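Long-range contacts in Lin1840 protein (Listeria innocua serovar 6a, PDB 4ZOB), which probably hydrolyses terminal, non-reducing beta-D-glucosyl residues, releasing beta-D-glucose, as a beta-glucosidase of glycosyl hydrolase family 3: residues A[193-198]-A[208-213]; A[404-409]-A[528-533]. The protein carries 1 engineered substitution. All coordinates share one frame; numbering follows the deposited sequence. Where two conformers were deposited one is given.

Contact 1: A[193-198]-A[208-213]; sequences FAAYGA and VNMSTR. With LGC (D-glucono-1,5-lactone), chain D; SO4 (sulfate ion), chain P.
Ala-198 and Val-208 bring their backbones together, with CA atoms 5.6 Å apart, where the loop after strand 187-193 of the N-terminal TIM-barrel-like domain folds back before helix 212-219. No direct hydrogen bond joins them. In 193-198 a short 3-10 turn, tied by Ala-198 N to Ala-195 O (3.2 Å), brings the methyls of Ala-195 and Ala-198 to the same partners. Both methyls of Val-208, CG1 and CG2, lie 3.4 Å from Ala-195 O; CG1, anti to the backbone N (chi1 165°), also meets both alanine methyls, and CG2 the backbone C of Ala-198. In the conformer described, Met-210, bent at chi2 and chi3, lays CE on the CB atoms of Ala-198 (3.8 Å) and Ala-195. Small alanines suit this place because branched and flexible apolar chains close over them; Tyr-219 covers the same patch. Tyr-196 points its CB away, and its hydroxyl is hydrogen-bonded to Arg-149. Ser-211 N-caps the helix through Glu-214 N, and Thr-212 N donates to a sulfate, probably from the crystallisation liquor, which Thr-212 OG1 of the second subunit also binds. A water bridges the segments, donating to Ala-198 O (3.0 Å) and accepting from Asn-209 N (2.9 Å).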
ATOM      1  N   PHE A 193      18.004  -0.921   8.642  1.00 21.47           N
ATOM      2  CA  PHE A 193      17.714   0.484   8.971  1.00 21.59           C
ATOM      3  C   PHE A 193      17.535   1.280   7.676  1.00 23.03           C
ATOM      4  O   PHE A 193      18.527   1.451   6.969  1.00 25.07           O
ATOM      5  CB  PHE A 193      18.863   1.082   9.813  1.00 21.93           C
ATOM      6  CG  PHE A 193      18.433   2.193  10.715  1.00 18.93           C
ATOM      7  CD1 PHE A 193      17.724   1.923  11.849  1.00 19.22           C
ATOM      8  CD2 PHE A 193      18.732   3.505  10.411  1.00 18.22           C
ATOM      9  CE1 PHE A 193      17.309   2.955  12.688  1.00 21.51           C
ATOM     10  CE2 PHE A 193      18.317   4.538  11.223  1.00 18.01           C
ATOM     11  CZ  PHE A 193      17.608   4.264  12.370  1.00 19.20           C
ATOM     12  N   ALA A 194      16.313   1.727   7.315  1.00 20.55           N
ATOM     13  CA  ALA A 194      15.068   1.489   8.070  1.00 19.33           C
ATOM     14  C   ALA A 194      13.836   1.284   7.181  1.00 16.00           C
ATOM     15  O   ALA A 194      13.828   1.646   6.007  1.00 15.88           O
ATOM     16  CB  ALA A 194      14.808   2.633   9.034  1.00 19.19           C
ATOM     17  N   ALA A 195      12.813   0.680   7.773  1.00 14.83           N
ATOM     18  CA  ALA A 195      11.441   0.624   7.180  1.00 17.20           C
ATOM     19  C   ALA A 195      11.337  -0.268   5.925  1.00 16.00           C
ATOM     20  O   ALA A 195      10.405  -0.124   5.098  1.00 11.69           O
ATOM     21  CB  ALA A 195      10.928   2.035   6.878  1.00 18.27           C
ATOM     22  N   TYR A 196      12.305  -1.182   5.808  1.00 15.07           N
ATOM     23  CA  TYR A 196      12.493  -2.024   4.602  1.00 16.14           C
ATOM     24  C   TYR A 196      11.281  -2.904   4.303  1.00 15.31           C
ATOM     25  O   TYR A 196      11.034  -3.249   3.127  1.00 14.62           O
ATOM     26  CB  TYR A 196      13.746  -2.910   4.817  1.00 17.15           C
ATOM     27  CG  TYR A 196      14.089  -3.960   3.771  1.00 18.06           C
ATOM     28  CD1 TYR A 196      13.928  -3.727   2.415  1.00 16.58           C
ATOM     29  CD2 TYR A 196      14.652  -5.161   4.163  1.00 19.71           C
ATOM     30  CE1 TYR A 196      14.297  -4.684   1.489  1.00 19.38           C
ATOM     31  CE2 TYR A 196      15.018  -6.107   3.248  1.00 20.92           C
ATOM     32  CZ  TYR A 196      14.849  -5.863   1.915  1.00 21.27           C
ATOM     33  OH  TYR A 196      15.221  -6.837   1.043  1.00 17.89           O
ATOM     34  N   GLY A 197      10.557  -3.251   5.370  1.00 15.07           N
ATOM     35  CA  GLY A 197       9.410  -4.154   5.300  1.00 17.64           C
ATOM     36  C   GLY A 197       8.120  -3.576   4.749  1.00 18.80           C
ATOM     37  O   GLY A 197       7.089  -4.294   4.589  1.00 16.49           O
ATOM     38  N   ALA A 198       8.161  -2.285   4.453  1.00 18.73           N
ATOM     39  CA  ALA A 198       6.986  -1.622   3.913  1.00 18.19           C
ATOM     40  C   ALA A 198       7.118  -1.589   2.373  1.00 19.23           C
ATOM     41  O   ALA A 198       6.373  -0.869   1.711  1.00 17.77           O
ATOM     42  CB  ALA A 198       6.837  -0.235   4.502  1.00 15.68           C
ATOM     43  N   VAL A 208       9.649   2.368  -0.648  1.00 24.89           N
ATOM     44  CA  VAL A 208       8.969   2.492   0.659  1.00 22.45           C
ATOM     45  C   VAL A 208       8.597   3.954   0.827  1.00 20.21           C
ATOM     46  O   VAL A 208       9.305   4.830   0.404  1.00 20.35           O
ATOM     47  CB  VAL A 208       9.905   2.007   1.812  1.00 20.88           C
ATOM     48  CG1 VAL A 208       9.411   2.440   3.176  1.00 19.01           C
ATOM     49  CG2 VAL A 208      10.082   0.492   1.737  1.00 21.42           C
ATOM     50  N   ASN A 209       7.486   4.247   1.436  1.00 20.90           N
ATOM     51  CA  ASN A 209       7.158   5.648   1.581  1.00 21.82           C
ATOM     52  C   ASN A 209       6.103   5.895   2.618  1.00 19.27           C
ATOM     53  O   ASN A 209       5.087   5.286   2.587  1.00 20.07           O
ATOM     54  CB  ASN A 209       6.698   6.275   0.272  1.00 21.22           C
ATOM     55  CG  ASN A 209       6.358   7.720   0.460  1.00 23.37           C
ATOM     56  OD1 ASN A 209       5.204   8.047   0.633  1.00 33.18           O
ATOM     57  ND2 ASN A 209       7.363   8.571   0.552  1.00 21.66           N
ATOM     58  N   MET A 210       6.386   6.791   3.550  0.50 19.28           N
ATOM     59  CA  MET A 210       5.479   7.071   4.649  0.50 19.74           C
ATOM     60  C   MET A 210       5.925   8.383   5.249  0.50 19.86           C
ATOM     61  O   MET A 210       7.055   8.807   5.025  0.50 15.78           O
ATOM     62  CB  MET A 210       5.492   5.947   5.698  0.50 19.93           C
ATOM     63  CG  MET A 210       6.706   5.908   6.603  0.50 21.58           C
ATOM     64  SD  MET A 210       8.048   4.787   6.099  0.50 26.01           S
ATOM     65  CE  MET A 210       7.202   3.204   5.974  0.50 23.05           C
ATOM     66  N   SER A 211       5.030   9.032   5.989  1.00 20.53           N
ATOM     67  CA  SER A 211       5.349  10.314   6.623  1.00 19.70           C
ATOM     68  C   SER A 211       6.421  10.061   7.670  1.00 20.69           C
ATOM     69  O   SER A 211       6.535   8.940   8.180  1.00 22.09           O
ATOM     70  CB  SER A 211       4.135  10.945   7.276  1.00 18.90           C
ATOM     71  OG  SER A 211       3.740  10.203   8.417  1.00 18.80           O
ATOM     72  N   THR A 212       7.205  11.092   7.977  1.00 19.22           N
ATOM     73  CA  THR A 212       8.225  10.967   8.987  1.00 18.71           C
ATOM     74  C   THR A 212       7.562  10.646  10.313  1.00 17.41           C
ATOM     75  O   THR A 212       8.081   9.869  11.082  1.00 20.22           O
ATOM     76  CB  THR A 212       9.107  12.212   9.080  1.00 19.72           C
ATOM     77  OG1 THR A 212       9.798  12.388   7.834  1.00 20.52           O
ATOM     78  CG2 THR A 212      10.135  12.073  10.205  1.00 18.91           C
ATOM     79  N   ARG A 213       6.408  11.201  10.591  1.00 16.36           N
ATOM     80  CA  ARG A 213       5.763  10.830  11.825  1.00 18.36           C
ATOM     81  C   ARG A 213       5.499   9.334  11.902  1.00 20.47           C
ATOM     82  O   ARG A 213       5.664   8.737  12.973  1.00 23.30           O
ATOM     83  CB  ARG A 213       4.457  11.568  12.015  1.00 18.47           C
ATOM     84  CG  ARG A 213       3.796  11.291  13.354  1.00 16.47           C
ATOM     85  CD  ARG A 213       2.465  12.015  13.361  1.00 16.67           C
ATOM     86  NE  ARG A 213       1.670  11.676  12.176  1.00 16.63           N
ATOM     87  CZ  ARG A 213       1.042  10.505  11.965  1.00 16.31           C
ATOM     88  NH1 ARG A 213       1.048   9.516  12.863  1.00 14.37           N
ATOM     89  NH2 ARG A 213       0.366  10.323  10.841  1.00 16.33           N
TER
HETATM   90  C1  LGC D 802      12.949  13.538   5.261  1.00 51.67           C
HETATM   91  C2  LGC D 802      13.127  14.160   6.620  1.00 47.71           C
HETATM   92  O5  LGC D 802      13.870  13.815   4.145  1.00 60.76           O
HETATM   93  O1  LGC D 802      12.015  12.755   5.096  1.00 40.26           O
HETATM   94  O2  LGC D 802      11.826  14.376   7.176  1.00 38.80           O
HETATM   95  C3  LGC D 802      13.967  15.434   6.532  1.00 48.35           C
HETATM   96  O3  LGC D 802      14.194  15.943   7.854  1.00 52.46           O
HETATM   97  C4  LGC D 802      15.273  15.062   5.821  1.00 46.64           C
HETATM   98  O4  LGC D 802      16.264  16.102   5.857  1.00 35.48           O
HETATM   99  C5  LGC D 802      14.994  14.709   4.352  1.00 50.18           C
HETATM  100  C6  LGC D 802      16.247  14.126   3.681  1.00 45.62           C
HETATM  101  O6  LGC D 802      16.498  12.770   4.054  1.00 39.39           O
HETATM  102  S   SO4 P 808       6.960  14.229   6.228  1.00 45.08           S
HETATM  103  O1  SO4 P 808       5.555  14.708   6.158  1.00 58.32           O
HETATM  104  O2  SO4 P 808       7.467  14.331   7.607  1.00 40.60           O
HETATM  105  O3  SO4 P 808       6.930  12.806   5.869  1.00 40.16           O
HETATM  106  O4  SO4 P 808       7.796  15.022   5.281  1.00 36.67           O
HETATM  107  O   HOH W   1       5.661   2.043   1.587  1.00 22.23           O

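Contact 2: A[404-409]-A[528-533]; sequences DILGGW and PGTEAG. With LGC (D-glucono-1,5-lactone), chain C.
Ile-405 O accepts a hydrogen bond from Gly-529 N (3.2 Å, N-H...O angle 156°), the single direct hydrogen bond between the two loops, with the donor tilted 21° from the carbonyl plane. The backbones come close here: the CA atoms of Leu-406 and Gly-529 are 3.9 Å apart. Glycine suits that point, since at its backbone angles a CB would press against the preceding carbonyl O. Apolar groups pack beside the bond. The Ile-405 side chain lies alongside Ala-532, CB to CB 3.7 Å; with CG1 turned between the backbone N and the carbonyl carbon (chi1 38°), its CD1 reaches both that methyl and Gly-529 O. Leu-406 sets out away from the other loop, yet CD2 turns back to lie 3.4 Å from Gly-529 O. The same oxygen accepts from Ala-532 N, closing a type I turn that leads into a helix with Glu-531 at its N-cap position. Glu-531 is held by salt bridges to Arg-364 and Arg-534, and Thr-530 OG1 is hydrogen-bonded to Val-99 N. Along 404-409, Trp-409 CH2 lies 3.7 Å from C4 of a bound D-glucono-1,5-lactone, which Asp-91, Arg-149, Lys-191, His-192 and Asp-270 hydrogen-bond, so this loop brings the C-terminal domain to a sugar-binding pocket. The contact joins the loop after strand 393-397 to the start of helix 532-541, while Phe-505 of strand 500-505 packs on Ile-405 and Pro-528.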
ATOM      1  N   ASP A 404      12.379 -30.368   3.772  1.00 21.47           N
ATOM      2  CA  ASP A 404      12.359 -28.880   3.760  1.00 25.66           C
ATOM      3  C   ASP A 404      11.497 -28.303   4.916  1.00 23.31           C
ATOM      4  O   ASP A 404      10.432 -27.784   4.687  1.00 23.54           O
ATOM      5  CB  ASP A 404      11.864 -28.357   2.386  1.00 25.36           C
ATOM      6  CG  ASP A 404      12.159 -26.889   2.180  1.00 26.72           C
ATOM      7  OD1 ASP A 404      12.651 -26.242   3.130  1.00 24.06           O
ATOM      8  OD2 ASP A 404      11.910 -26.374   1.069  1.00 29.65           O
ATOM      9  N   ILE A 405      11.967 -28.427   6.154  1.00 23.17           N
ATOM     10  CA  ILE A 405      11.235 -27.972   7.346  1.00 22.95           C
ATOM     11  C   ILE A 405      12.071 -27.020   8.237  1.00 22.02           C
ATOM     12  O   ILE A 405      11.607 -26.594   9.282  1.00 23.85           O
ATOM     13  CB  ILE A 405      10.669 -29.166   8.180  1.00 24.43           C
ATOM     14  CG1 ILE A 405      11.609 -30.384   8.231  1.00 25.41           C
ATOM     15  CG2 ILE A 405       9.381 -29.680   7.572  1.00 25.80           C
ATOM     16  CD1 ILE A 405      12.838 -30.199   9.096  1.00 28.38           C
ATOM     17  N   LEU A 406      13.279 -26.657   7.817  1.00 19.91           N
ATOM     18  CA  LEU A 406      14.171 -25.811   8.637  1.00 24.52           C
ATOM     19  C   LEU A 406      13.955 -24.310   8.367  1.00 26.49           C
ATOM     20  O   LEU A 406      14.532 -23.450   9.052  1.00 27.67           O
ATOM     21  CB  LEU A 406      15.645 -26.128   8.313  1.00 25.60           C
ATOM     22  CG  LEU A 406      16.122 -27.586   8.330  1.00 25.07           C
ATOM     23  CD1 LEU A 406      17.614 -27.693   8.121  1.00 22.75           C
ATOM     24  CD2 LEU A 406      15.755 -28.242   9.648  1.00 28.51           C
ATOM     25  N   GLY A 407      13.193 -24.019   7.312  1.00 24.58           N
ATOM     26  CA  GLY A 407      12.853 -22.659   6.953  1.00 26.87           C
ATOM     27  C   GLY A 407      13.913 -21.937   6.142  1.00 23.97           C
ATOM     28  O   GLY A 407      14.999 -22.472   5.924  1.00 24.00           O
ATOM     29  N   GLY A 408      13.580 -20.721   5.701  1.00 21.88           N
ATOM     30  CA  GLY A 408      14.527 -19.871   4.964  1.00 21.27           C
ATOM     31  C   GLY A 408      15.551 -19.161   5.841  1.00 19.79           C
ATOM     32  O   GLY A 408      15.493 -19.205   7.058  1.00 21.18           O
ATOM     33  N   TRP A 409      16.511 -18.507   5.220  1.00 23.35           N
ATOM     34  CA  TRP A 409      17.664 -17.943   5.960  1.00 24.09           C
ATOM     35  C   TRP A 409      18.269 -18.964   6.940  1.00 24.67           C
ATOM     36  O   TRP A 409      18.599 -18.654   8.100  1.00 21.98           O
ATOM     37  CB  TRP A 409      17.282 -16.631   6.664  1.00 23.86           C
ATOM     38  CG  TRP A 409      17.324 -15.455   5.736  1.00 21.91           C
ATOM     39  CD1 TRP A 409      16.258 -14.734   5.264  1.00 21.86           C
ATOM     40  CD2 TRP A 409      18.489 -14.891   5.147  1.00 22.02           C
ATOM     41  NE1 TRP A 409      16.698 -13.756   4.400  1.00 23.40           N
ATOM     42  CE2 TRP A 409      18.068 -13.828   4.318  1.00 22.59           C
ATOM     43  CE3 TRP A 409      19.847 -15.196   5.219  1.00 21.72           C
ATOM     44  CZ2 TRP A 409      18.969 -13.048   3.600  1.00 21.90           C
ATOM     45  CZ3 TRP A 409      20.744 -14.419   4.507  1.00 21.99           C
ATOM     46  CH2 TRP A 409      20.307 -13.362   3.703  1.00 21.93           C
ATOM     47  N   PRO A 528       9.509 -25.164  11.823  1.00 24.97           N
ATOM     48  CA  PRO A 528      10.009 -25.168  13.214  1.00 23.33           C
ATOM     49  C   PRO A 528      11.528 -25.352  13.382  1.00 22.22           C
ATOM     50  O   PRO A 528      12.048 -25.033  14.442  1.00 22.73           O
ATOM     51  CB  PRO A 528       9.233 -26.335  13.861  1.00 23.34           C
ATOM     52  CG  PRO A 528       8.070 -26.588  12.957  1.00 23.12           C
ATOM     53  CD  PRO A 528       8.612 -26.308  11.580  1.00 23.90           C
ATOM     54  N   GLY A 529      12.232 -25.838  12.360  1.00 21.05           N
ATOM     55  CA  GLY A 529      13.678 -26.061  12.481  1.00 24.77           C
ATOM     56  C   GLY A 529      14.085 -27.536  12.620  1.00 26.09           C
ATOM     57  O   GLY A 529      13.420 -28.435  12.121  1.00 24.98           O
ATOM     58  N   THR A 530      15.175 -27.795  13.317  1.00 28.88           N
ATOM     59  CA  THR A 530      15.789 -29.138  13.289  1.00 28.51           C
ATOM     60  C   THR A 530      14.906 -30.269  13.829  1.00 28.33           C
ATOM     61  O   THR A 530      14.958 -31.388  13.303  1.00 25.13           O
ATOM     62  CB  THR A 530      17.125 -29.097  14.006  1.00 27.56           C
ATOM     63  OG1 THR A 530      17.956 -28.180  13.300  1.00 28.25           O
ATOM     64  CG2 THR A 530      17.779 -30.441  14.009  1.00 29.70           C
ATOM     65  N   GLU A 531      14.076 -29.957  14.829  1.00 28.64           N
ATOM     66  CA  GLU A 531      13.196 -30.952  15.461  1.00 29.74           C
ATOM     67  C   GLU A 531      11.723 -30.852  15.037  1.00 27.12           C
ATOM     68  O   GLU A 531      10.834 -31.316  15.748  1.00 27.86           O
ATOM     69  CB  GLU A 531      13.290 -30.826  16.996  1.00 36.39           C
ATOM     70  CG  GLU A 531      14.662 -31.129  17.595  1.00 35.17           C
ATOM     71  CD  GLU A 531      14.912 -32.609  17.757  1.00 35.53           C
ATOM     72  OE1 GLU A 531      14.274 -33.231  18.636  1.00 43.03           O
ATOM     73  OE2 GLU A 531      15.745 -33.140  17.008  1.00 33.15           O
ATOM     74  N   ALA A 532      11.471 -30.256  13.879  1.00 28.17           N
ATOM     75  CA  ALA A 532      10.107 -30.049  13.344  1.00 25.85           C
ATOM     76  C   ALA A 532       9.163 -31.233  13.566  1.00 23.98           C
ATOM     77  O   ALA A 532       8.054 -31.081  14.085  1.00 21.83           O
ATOM     78  CB  ALA A 532      10.185 -29.704  11.851  1.00 25.00           C
ATOM     79  N   GLY A 533       9.616 -32.418  13.176  1.00 25.69           N
ATOM     80  CA  GLY A 533       8.805 -33.643  13.274  1.00 26.97           C
ATOM     81  C   GLY A 533       8.313 -33.946  14.677  1.00 25.79           C
ATOM     82  O   GLY A 533       7.163 -34.329  14.876  1.00 24.47           O
TER
HETATM   83  C1  LGC C 801      21.491  -9.592   1.991  1.00 25.06           C
HETATM   84  C2  LGC C 801      20.419  -9.393   3.025  1.00 23.79           C
HETATM   85  O5  LGC C 801      22.755 -10.194   2.356  1.00 24.94           O
HETATM   86  O1  LGC C 801      21.318  -9.271   0.809  1.00 22.09           O
HETATM   87  O2  LGC C 801      19.803  -8.153   2.754  1.00 25.20           O
HETATM   88  C3  LGC C 801      20.926  -9.264   4.453  1.00 24.09           C
HETATM   89  O3  LGC C 801      19.804  -9.354   5.384  1.00 22.27           O
HETATM   90  C4  LGC C 801      22.082 -10.274   4.667  1.00 20.47           C
HETATM   91  O4  LGC C 801      22.614 -10.179   5.986  1.00 14.52           O
HETATM   92  C5  LGC C 801      23.192  -9.970   3.684  1.00 20.33           C
HETATM   93  C6  LGC C 801      24.440 -10.846   3.899  1.00 18.29           C
HETATM   94  O6  LGC C 801      24.082 -12.192   4.193  1.00 12.66           O

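In the fold
Along the chain the whole of contact 1 precedes contact 2. Their centres lie 30 Å apart on opposite sides of the chain's centre, although their nearest atoms approach to about 8 Å without touching. Contact 1 follows strand 187-193 of the parallel sheet in the N-terminal domain; contact 2 belongs to the C-terminal domain, whose mixed sheet includes strands 393-397 and 500-505. They share no strand or helix, but both lie near the same lactone: Trp-409 touches it, the side chain of Tyr-196 comes within about 5 Å, and Arg-149, already met in contact 1, gives it another nitrogen, NH2. Residues of both domains thus meet at one sugar, consistent with the active site at the domain interface known from family 3 glucosidases.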